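Long-range contacts in D-threo-3-hydroxyaspartate dehydratase (Delftia, PDB 3WQC), which uses pyridoxal 5'-phosphate and a divalent metal ion to deaminate D-threo-3-hydroxyaspartate to oxaloacetate and ammonia: residues 76-82 and 386-390; 144-148 and 201-206; 281-285 and 332-336. All coordinates share one frame. Where two conformers were deposited one is given. Residues are numbered along the deposited sequence.

Contact 1. Residues 76-82 and 386-390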
loop_
_atom_site.group_PDB
_atom_site.type_symbol
_atom_site.label_atom_id
_atom_site.label_comp_id
_atom_site.label_asym_id
_atom_site.label_seq_id
_atom_site.Cartn_x
_atom_site.Cartn_y
_atom_site.Cartn_z
ATOM N N THR B 76 13.017 -3.000 -9.306
ATOM C CA THR B 76 13.228 -4.315 -8.706
ATOM C C THR B 76 13.676 -5.289 -9.799
ATOM O O THR B 76 13.313 -5.063 -10.972
ATOM C CB THR B 76 11.952 -4.892 -8.060
ATOM O OG1 THR B 76 10.922 -5.066 -9.069
ATOM C CG2 THR B 76 11.404 -4.012 -6.936
ATOM N N LEU B 77 14.395 -6.350 -9.426
ATOM C CA LEU B 77 14.710 -7.376 -10.437
ATOM C C LEU B 77 13.434 -8.154 -10.843
ATOM O O LEU B 77 13.435 -8.703 -11.940
ATOM C CB LEU B 77 15.871 -8.300 -10.031
ATOM C CG LEU B 77 17.198 -7.547 -9.971
ATOM C CD1 LEU B 77 18.268 -8.549 -9.568
ATOM C CD2 LEU B 77 17.519 -6.886 -11.337
ATOM N N LYS B 78 12.381 -8.155 -10.005
ATOM C CA LYS B 78 11.149 -8.827 -10.448
ATOM C C LYS B 78 10.590 -8.091 -11.646
ATOM O O LYS B 78 10.110 -8.729 -12.595
ATOM C CB LYS B 78 10.111 -8.913 -9.325
ATOM C CG LYS B 78 8.904 -9.820 -9.671
ATOM C CD LYS B 78 7.781 -9.750 -8.623
ATOM C CE LYS B 78 6.928 -10.988 -8.511
ATOM N NZ LYS B 78 6.276 -11.052 -7.134
ATOM N N GLU B 79 10.624 -6.761 -11.633
ATOM C CA GLU B 79 10.199 -5.999 -12.804
ATOM C C GLU B 79 11.116 -6.363 -13.988
ATOM O O GLU B 79 10.610 -6.548 -15.114
ATOM C CB GLU B 79 10.318 -4.527 -12.555
ATOM C CG GLU B 79 9.204 -3.939 -11.716
ATOM C CD GLU B 79 9.712 -2.651 -11.105
ATOM O OE1 GLU B 79 9.954 -2.608 -9.871
ATOM O OE2 GLU B 79 9.924 -1.665 -11.833
ATOM N N ALA B 80 12.440 -6.434 -13.793
ATOM C CA ALA B 80 13.302 -6.803 -14.960
ATOM C C ALA B 80 12.888 -8.197 -15.520
ATOM O O ALA B 80 12.793 -8.341 -16.754
ATOM C CB ALA B 80 14.762 -6.833 -14.497
ATOM N N GLU B 81 12.605 -9.187 -14.602
ATOM C CA GLU B 81 12.250 -10.511 -15.080
ATOM C C GLU B 81 10.954 -10.426 -15.915
ATOM O O GLU B 81 10.839 -11.036 -17.017
ATOM C CB GLU B 81 12.215 -11.418 -13.790
ATOM C CG GLU B 81 11.638 -12.781 -13.929
ATOM C CD GLU B 81 11.481 -13.438 -12.532
ATOM O OE1 GLU B 81 10.291 -13.510 -11.968
ATOM O OE2 GLU B 81 12.531 -13.879 -11.985
ATOM N N GLN B 82 9.937 -9.681 -15.408
ATOM C CA GLN B 82 8.596 -9.611 -16.063
ATOM C C GLN B 82 8.747 -8.949 -17.416
ATOM O O GLN B 82 8.200 -9.415 -18.429
ATOM C CB GLN B 82 7.619 -8.784 -15.175
ATOM C CG GLN B 82 6.294 -8.369 -15.900
ATOM C CD GLN B 82 5.241 -7.689 -14.986
ATOM O OE1 GLN B 82 4.675 -8.273 -14.040
ATOM N NE2 GLN B 82 4.889 -6.494 -15.357
ATOM N N ARG B 386 -0.824 -6.048 -13.324
ATOM C CA ARG B 386 0.450 -5.409 -12.964
ATOM C C ARG B 386 1.115 -6.253 -11.913
ATOM O O ARG B 386 0.489 -7.127 -11.267
ATOM C CB ARG B 386 0.250 -3.957 -12.495
ATOM C CG ARG B 386 -0.642 -3.843 -11.278
ATOM C CD ARG B 386 -0.355 -2.476 -10.586
ATOM N NE ARG B 386 0.915 -2.595 -9.866
ATOM C CZ ARG B 386 1.674 -1.530 -9.521
ATOM N NH1 ARG B 386 2.747 -1.681 -8.722
ATOM N NH2 ARG B 386 1.428 -0.290 -10.018
ATOM N N LEU B 387 2.405 -5.987 -11.656
ATOM C CA LEU B 387 3.209 -6.845 -10.749
ATOM C C LEU B 387 3.078 -6.358 -9.289
ATOM O O LEU B 387 3.050 -5.142 -9.014
ATOM C CB LEU B 387 4.660 -6.635 -11.176
ATOM C CG LEU B 387 5.657 -7.582 -10.580
ATOM C CD1 LEU B 387 5.228 -8.971 -11.084
ATOM C CD2 LEU B 387 6.972 -7.175 -11.327
ATOM N N HIS B 388 3.032 -7.346 -8.397
ATOM C CA HIS B 388 3.053 -7.109 -6.942
ATOM C C HIS B 388 4.210 -7.883 -6.343
ATOM O O HIS B 388 4.432 -9.043 -6.664
ATOM C CB HIS B 388 1.694 -7.667 -6.379
ATOM C CG HIS B 388 1.501 -7.401 -4.941
ATOM N ND1 HIS B 388 1.115 -8.399 -4.067
ATOM C CD2 HIS B 388 1.559 -6.213 -4.225
ATOM C CE1 HIS B 388 0.895 -7.807 -2.818
ATOM N NE2 HIS B 388 1.166 -6.457 -2.930
ATOM N N GLY B 389 4.929 -7.221 -5.418
ATOM C CA GLY B 389 5.969 -7.914 -4.665
ATOM C C GLY B 389 7.347 -7.910 -5.326
ATOM O O GLY B 389 7.623 -6.967 -6.102
ATOM N N TRP B 390 8.192 -8.887 -4.968
ATOM C CA TRP B 390 9.602 -8.891 -5.346
ATOM C C TRP B 390 9.985 -10.231 -5.905
ATOM O O TRP B 390 9.163 -11.167 -5.868
ATOM C CB TRP B 390 10.487 -8.557 -4.121
ATOM C CG TRP B 390 10.268 -7.156 -3.629
ATOM C CD1 TRP B 390 11.001 -6.053 -3.982
ATOM C CD2 TRP B 390 9.180 -6.677 -2.739
ATOM N NE1 TRP B 390 10.466 -4.912 -3.385
ATOM C CE2 TRP B 390 9.349 -5.261 -2.611
ATOM C CE3 TRP B 390 8.119 -7.327 -2.062
ATOM C CZ2 TRP B 390 8.441 -4.449 -1.888
ATOM C CZ3 TRP B 390 7.222 -6.487 -1.336
ATOM C CH2 TRP B 390 7.388 -5.083 -1.253
ATOM O OXT TRP B 390 11.158 -10.355 -6.331
HETATM O O HOH W 1 8.185 -5.424 -8.345
HETATM O O HOH W 2 12.710 -8.236 -7.118
#

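Contact 2. Residues 144-148 and 201-206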
loop_
_atom_site.group_PDB
_atom_site.type_symbol
_atom_site.label_atom_id
_atom_site.label_comp_id
_atom_site.label_asym_id
_atom_site.label_seq_id
_atom_site.Cartn_x
_atom_site.Cartn_y
_atom_site.Cartn_z
ATOM N N GLU B 144 25.859 5.978 -9.728
ATOM C CA GLU B 144 24.804 6.924 -9.312
ATOM C C GLU B 144 25.384 8.200 -8.670
ATOM O O GLU B 144 26.296 8.075 -7.822
ATOM C CB GLU B 144 23.819 6.230 -8.337
ATOM C CG GLU B 144 22.580 7.129 -8.029
ATOM C CD GLU B 144 21.455 6.438 -7.318
ATOM O OE1 GLU B 144 20.349 7.051 -7.353
ATOM O OE2 GLU B 144 21.684 5.361 -6.708
ATOM N N ILE B 145 24.879 9.374 -9.072
ATOM C CA ILE B 145 25.407 10.667 -8.664
ATOM C C ILE B 145 24.322 11.317 -7.790
ATOM O O ILE B 145 23.129 11.314 -8.133
ATOM C CB ILE B 145 25.699 11.531 -9.897
ATOM C CG1 ILE B 145 26.642 10.781 -10.866
ATOM C CG2 ILE B 145 26.300 12.887 -9.430
ATOM C CD1 ILE B 145 27.961 10.306 -10.254
ATOM N N ASP B 146 24.733 11.917 -6.687
ATOM C CA ASP B 146 23.841 12.691 -5.799
ATOM C C ASP B 146 24.005 14.152 -6.249
ATOM O O ASP B 146 25.097 14.762 -6.099
ATOM C CB ASP B 146 24.321 12.556 -4.350
ATOM C CG ASP B 146 23.515 13.391 -3.390
ATOM O OD1 ASP B 146 22.575 14.065 -3.857
ATOM O OD2 ASP B 146 23.852 13.400 -2.172
ATOM N N THR B 147 22.994 14.709 -6.918
ATOM C CA THR B 147 23.046 16.083 -7.413
ATOM C C THR B 147 22.218 17.020 -6.554
ATOM O O THR B 147 22.367 18.243 -6.695
ATOM C CB THR B 147 22.582 16.198 -8.890
ATOM O OG1 THR B 147 21.246 15.630 -9.029
ATOM C CG2 THR B 147 23.533 15.477 -9.819
ATOM N N ASP B 148 21.361 16.508 -5.645
ATOM C CA ASP B 148 20.502 17.387 -4.841
ATOM C C ASP B 148 20.289 17.019 -3.359
ATOM O O ASP B 148 19.434 17.642 -2.682
ATOM C CB ASP B 148 19.154 17.545 -5.565
ATOM C CG ASP B 148 18.332 16.238 -5.451
ATOM O OD1 ASP B 148 18.960 15.167 -5.148
ATOM O OD2 ASP B 148 17.091 16.295 -5.701
ATOM N N ARG B 201 20.488 22.200 -12.150
ATOM C CA ARG B 201 21.459 21.648 -11.154
ATOM C C ARG B 201 21.611 20.134 -11.399
ATOM O O ARG B 201 22.737 19.580 -11.322
ATOM C CB ARG B 201 20.956 21.880 -9.724
ATOM C CG ARG B 201 21.723 21.371 -8.548
ATOM C CD ARG B 201 21.091 21.913 -7.198
ATOM N NE ARG B 201 21.605 21.131 -6.122
ATOM C CZ ARG B 201 22.709 21.438 -5.465
ATOM N NH1 ARG B 201 23.360 22.578 -5.747
ATOM N NH2 ARG B 201 23.117 20.660 -4.484
ATOM N N GLU B 202 20.501 19.427 -11.663
ATOM C CA GLU B 202 20.552 17.955 -11.888
ATOM C C GLU B 202 21.380 17.658 -13.173
ATOM O O GLU B 202 22.281 16.807 -13.183
ATOM C CB GLU B 202 19.083 17.481 -12.056
ATOM C CG GLU B 202 18.994 15.968 -12.229
ATOM C CD GLU B 202 17.578 15.434 -12.524
ATOM O OE1 GLU B 202 16.757 16.128 -13.199
ATOM O OE2 GLU B 202 17.301 14.247 -12.146
ATOM N N ARG B 203 21.097 18.416 -14.276
ATOM C CA ARG B 203 21.827 18.230 -15.535
ATOM C C ARG B 203 23.284 18.532 -15.278
ATOM O O ARG B 203 24.178 17.756 -15.674
ATOM C CB ARG B 203 21.288 19.201 -16.651
ATOM C CG ARG B 203 21.916 19.013 -18.010
ATOM C CD ARG B 203 21.848 20.308 -18.824
ATOM N NE ARG B 203 22.697 21.398 -18.214
ATOM C CZ ARG B 203 24.056 21.422 -18.252
ATOM N NH1 ARG B 203 24.770 20.567 -19.001
ATOM N NH2 ARG B 203 24.665 22.437 -17.606
ATOM N N ALA B 204 23.550 19.710 -14.713
ATOM C CA ALA B 204 24.974 20.177 -14.542
ATOM C C ALA B 204 25.767 19.221 -13.672
ATOM O O ALA B 204 26.926 18.883 -13.992
ATOM C CB ALA B 204 25.008 21.592 -13.932
ATOM N N GLY B 205 25.153 18.699 -12.605
ATOM C CA GLY B 205 25.886 17.815 -11.701
ATOM C C GLY B 205 26.129 16.451 -12.360
ATOM O O GLY B 205 27.233 15.899 -12.197
ATOM N N CYS B 206 25.155 15.892 -13.107
ATOM C CA CYS B 206 25.407 14.576 -13.715
ATOM C C CYS B 206 26.496 14.717 -14.779
ATOM O O CYS B 206 27.341 13.852 -14.928
ATOM C CB CYS B 206 24.073 14.044 -14.245
ATOM S SG CYS B 206 24.136 12.244 -14.299
#

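Contact 3. Residues 281-285 and 332-336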
loop_
_atom_site.group_PDB
_atom_site.type_symbol
_atom_site.label_atom_id
_atom_site.label_comp_id
_atom_site.label_asym_id
_atom_site.label_seq_id
_atom_site.Cartn_x
_atom_site.Cartn_y
_atom_site.Cartn_z
ATOM N N LYS B 281 -22.899 14.576 10.406
ATOM C CA LYS B 281 -21.542 15.061 10.256
ATOM C C LYS B 281 -21.254 15.400 8.800
ATOM O O LYS B 281 -20.114 15.768 8.488
ATOM C CB LYS B 281 -20.531 13.991 10.729
ATOM C CG LYS B 281 -20.609 13.742 12.226
ATOM C CD LYS B 281 -19.443 12.898 12.764
ATOM C CE LYS B 281 -19.715 11.393 12.618
ATOM N NZ LYS B 281 -18.905 10.662 13.634
ATOM N N GLY B 282 -22.193 15.215 7.883
ATOM C CA GLY B 282 -21.937 15.446 6.449
ATOM C C GLY B 282 -20.993 14.396 5.838
ATOM O O GLY B 282 -20.256 14.719 4.877
ATOM N N TRP B 283 -20.975 13.151 6.383
ATOM C CA TRP B 283 -20.115 12.107 5.811
ATOM C C TRP B 283 -20.813 11.207 4.885
ATOM O O TRP B 283 -21.949 10.750 5.223
ATOM C CB TRP B 283 -19.632 11.169 6.897
ATOM C CG TRP B 283 -18.638 11.739 7.884
ATOM C CD1 TRP B 283 -18.130 13.066 7.937
ATOM C CD2 TRP B 283 -18.029 11.014 9.000
ATOM N NE1 TRP B 283 -17.252 13.181 8.981
ATOM C CE2 TRP B 283 -17.147 11.958 9.673
ATOM C CE3 TRP B 283 -18.170 9.722 9.536
ATOM C CZ2 TRP B 283 -16.410 11.606 10.826
ATOM C CZ3 TRP B 283 -17.386 9.362 10.648
ATOM C CH2 TRP B 283 -16.536 10.299 11.311
ATOM N N ALA B 284 -20.243 10.922 3.700
ATOM C CA ALA B 284 -20.632 9.710 2.946
ATOM C C ALA B 284 -19.495 8.704 3.168
ATOM O O ALA B 284 -18.338 9.083 3.207
ATOM C CB ALA B 284 -20.802 10.016 1.429
ATOM N N ILE B 285 -19.822 7.426 3.346
ATOM C CA ILE B 285 -18.804 6.411 3.536
ATOM C C ILE B 285 -18.708 5.643 2.209
ATOM O O ILE B 285 -19.751 5.190 1.639
ATOM C CB ILE B 285 -19.198 5.448 4.707
ATOM C CG1 ILE B 285 -19.563 6.162 6.059
ATOM C CG2 ILE B 285 -18.126 4.369 4.844
ATOM C CD1 ILE B 285 -18.659 7.167 6.430
ATOM N N GLY B 332 -13.653 4.534 3.243
ATOM C CA GLY B 332 -13.201 5.920 3.073
ATOM C C GLY B 332 -14.307 6.866 3.567
ATOM O O GLY B 332 -15.507 6.580 3.388
ATOM N N ILE B 333 -13.916 8.006 4.162
ATOM C CA ILE B 333 -14.854 9.006 4.700
ATOM C C ILE B 333 -14.826 10.139 3.673
ATOM O O ILE B 333 -13.782 10.791 3.527
ATOM C CB ILE B 333 -14.479 9.496 6.116
ATOM C CG1 ILE B 333 -14.360 8.397 7.215
ATOM C CG2 ILE B 333 -15.498 10.595 6.511
ATOM C CD1 ILE B 333 -15.452 7.477 7.192
ATOM N N LEU B 334 -15.888 10.354 2.931
ATOM C CA LEU B 334 -16.058 11.402 1.962
ATOM C C LEU B 334 -16.782 12.607 2.650
ATOM O O LEU B 334 -17.805 12.450 3.327
ATOM C CB LEU B 334 -16.861 10.889 0.779
ATOM C CG LEU B 334 -17.116 11.840 -0.391
ATOM C CD1 LEU B 334 -17.504 11.059 -1.666
ATOM C CD2 LEU B 334 -18.137 12.969 -0.083
ATOM N N ALA B 335 -16.154 13.782 2.636
ATOM C CA ALA B 335 -16.732 14.935 3.368
ATOM C C ALA B 335 -16.169 16.227 2.742
ATOM O O ALA B 335 -15.411 16.155 1.747
ATOM C CB ALA B 335 -16.469 14.893 4.885
ATOM N N ARG B 336 -16.659 17.408 3.151
ATOM C CA ARG B 336 -16.133 18.647 2.561
ATOM C C ARG B 336 -14.687 18.884 3.014
ATOM O O ARG B 336 -14.380 18.776 4.230
ATOM C CB ARG B 336 -17.002 19.845 2.996
ATOM C CG ARG B 336 -18.389 19.792 2.437
ATOM C CD ARG B 336 -19.135 21.050 2.870
ATOM N NE ARG B 336 -18.542 22.202 2.175
ATOM C CZ ARG B 336 -18.848 22.507 0.914
ATOM N NH1 ARG B 336 -18.253 23.525 0.320
ATOM N NH2 ARG B 336 -19.708 21.764 0.200
HETATM O O HOH W 3 -19.334 17.257 4.636
#

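Contact 1. Residues 76-82 and 386-390
Lys78 and Leu387 carry the largest shares of the contact where the C-terminal tail, 386-390, lies across the first turns of helix 77-85. All four side-chain torsions of Lys78 are t, so the fully extended chain carries NZ over the tail backbone, where it donates to His388 O at 2.8 Å and to Trp390 O, of the terminal carboxylate, at 3.2 Å. A long, flexible cation suits a chain end that offers carbonyls and a negative charge. Lys78 CD packs on Leu387 CG at 3.6 Å. Leu387, with chi1 t and chi2 p, inserts between Lys78, Glu79 and Gln82: its CD2 comes within 3.7 Å of Glu79 N, and its CD1 lies 3.1 Å from OE1 of Gln82, whose NE2 is hydrogen-bonded to Lys56 O. Gly389 adopts phi 88° and psi -157°, angles at which a beta carbon would be jammed against the preceding carbonyl.

Thr76 is the N-cap of the helix. Its p rotamer lets OG1 accept from Glu79 N (3.1 Å) and donate to Glu79 OE1 (2.8 Å), which also hydrogen-bonds Ser75 OG. Water 1 bridges Thr76 OG1 and Gly389 O; water 2 links Lys78 N to Trp390 OXT.

The CA-to-CB bond of Trp390 points away from the helix, yet ring atom CD1 lies 3.6 Å from Thr76 CG2; NE1 hydrogen-bonds Glu330 of the second subunit, and His388 stacks on that chain's His388. Behind the tail contact, Leu77 and Ala80 pack against strand 90-93 and helix 102-110, so helix 77-85 lies between the barrel wall and the C-terminus.

Contact 2. Residues 144-148 and 201-206
Thr147 gives up the most surface here, just past the end of strand 140-146, and it does so against a helix residue that has no side chain. Its CB points at helix 192-215, and CG2 settles 3.8 Å from Gly205 C and 3.7 Å from Cys206 N. Glycine is needed at this spot: a beta carbon on Gly205 would sit only 2.7 Å from Thr147 CG2, a clash, whereas bare backbone lets the CA atoms of Thr147 and Gly205 approach to 5.4 Å. The beta-branched threonine supplies a methyl for this surface and a hydroxyl besides. With chi1 p, OG1 lies 3.7 Å from Glu202 CA and is hydrogen-bonded to Thr181, at the end of the next strand.

This is the strand-on-helix layer of a TIM-type (beta/alpha)8 barrel, the N-terminal domain shared with alanine racemase: 140-146 belongs to the inner parallel sheet, and 192-215 is one of the helices wrapped around it. Glu202, whose side chain is about 7 Å from the bound PLP, reaches past Thr147 to hydrogen-bond Ala183 N and Thr230.

Arg201 covers the outer edge. Its extended chain, chi1 to chi3 all t, brings NE to 3.0 Å from Thr147 O and 4.1 Å from Asp148 CA; a long arginine can span this gap while remaining exposed to solvent.

Deeper in, Ile145 points toward the helix from the strand, its CG2 4.2 Å from Gly205 O and its CG1 4.5 Å from Cys206 SG. Both side chains also touch Val179 of strand 175-180, the neighbouring barrel strand.

Contact 3. Residues 281-285 and 332-336
An antiparallel pairing in the mixed sheet of the C-terminal serine dehydratase-like domain brings strand 283-286 alongside strand 332-336, just after a tight turn out of strand 268-278. At that turn Gly282 and Trp283 both face Gln278, forming a G1 beta bulge; the classic first residue of such a bulge is glycine, and Gly282, at phi 70° and psi 29°, fits this rule. The short strand axes approach to 4.6 Å, with their directions 152° apart.

Ala284 and Leu334 form the hydrogen-bonded pair. Ala284 N donates to Leu334 O at 2.9 Å, and Leu334 N returns a bond to Ala284 O at 2.8 Å. Their side chains share one face of the sheet, CB to CB at 4.1 Å, and both touch Phe349; the small alanine lets the two strands' side chains pack closely.

Ile285 and Ile333 make the next, non-hydrogen-bonded pair on the other face, CD1 to CD1 at 3.3 Å. Beta-branched residues suit such extended backbone, and next to the pair Ile285 CA makes a CA-H...O contact to Gly332 O, 3.3 Å. A similar contact joins Trp283 CA to Leu334 O at 3.4 Å. The Trp283 indole also touches Gly149 of the second subunit, so this part of the domain meets that chain in the crystal assembly.

Beyond the paired residues, water 3 donates to Gly282 O (2.7 Å) and accepts from Arg336 N (3.1 Å). Ile333 CG2 lies over the Trp283 five-membered ring, 3.6 Å from its centroid and 12° off the normal, a CH-pi contact.

Overall arrangement
Along the chain, contact 1 encloses the other two: its segments are 304 residues apart, and contacts 2 and 3 follow in series between them. Contact 2 lies wholly in the alanine racemase-like barrel. Contact 1, its centre about 28 Å away, ties the two domains together, because the tail after strand 381-385 of the mixed sheet returns to a barrel helix. Contact 3 lies in that mixed sheet, its centre about 36 Å from contact 1 and about 44 Å from contact 2, on the opposite side of the chain's centre from contact 2. No two touch. Contacts 1 and 3 both reach the second subunit; Trp283 packs on its Gly149, the residue following that subunit's own 144-148 segment.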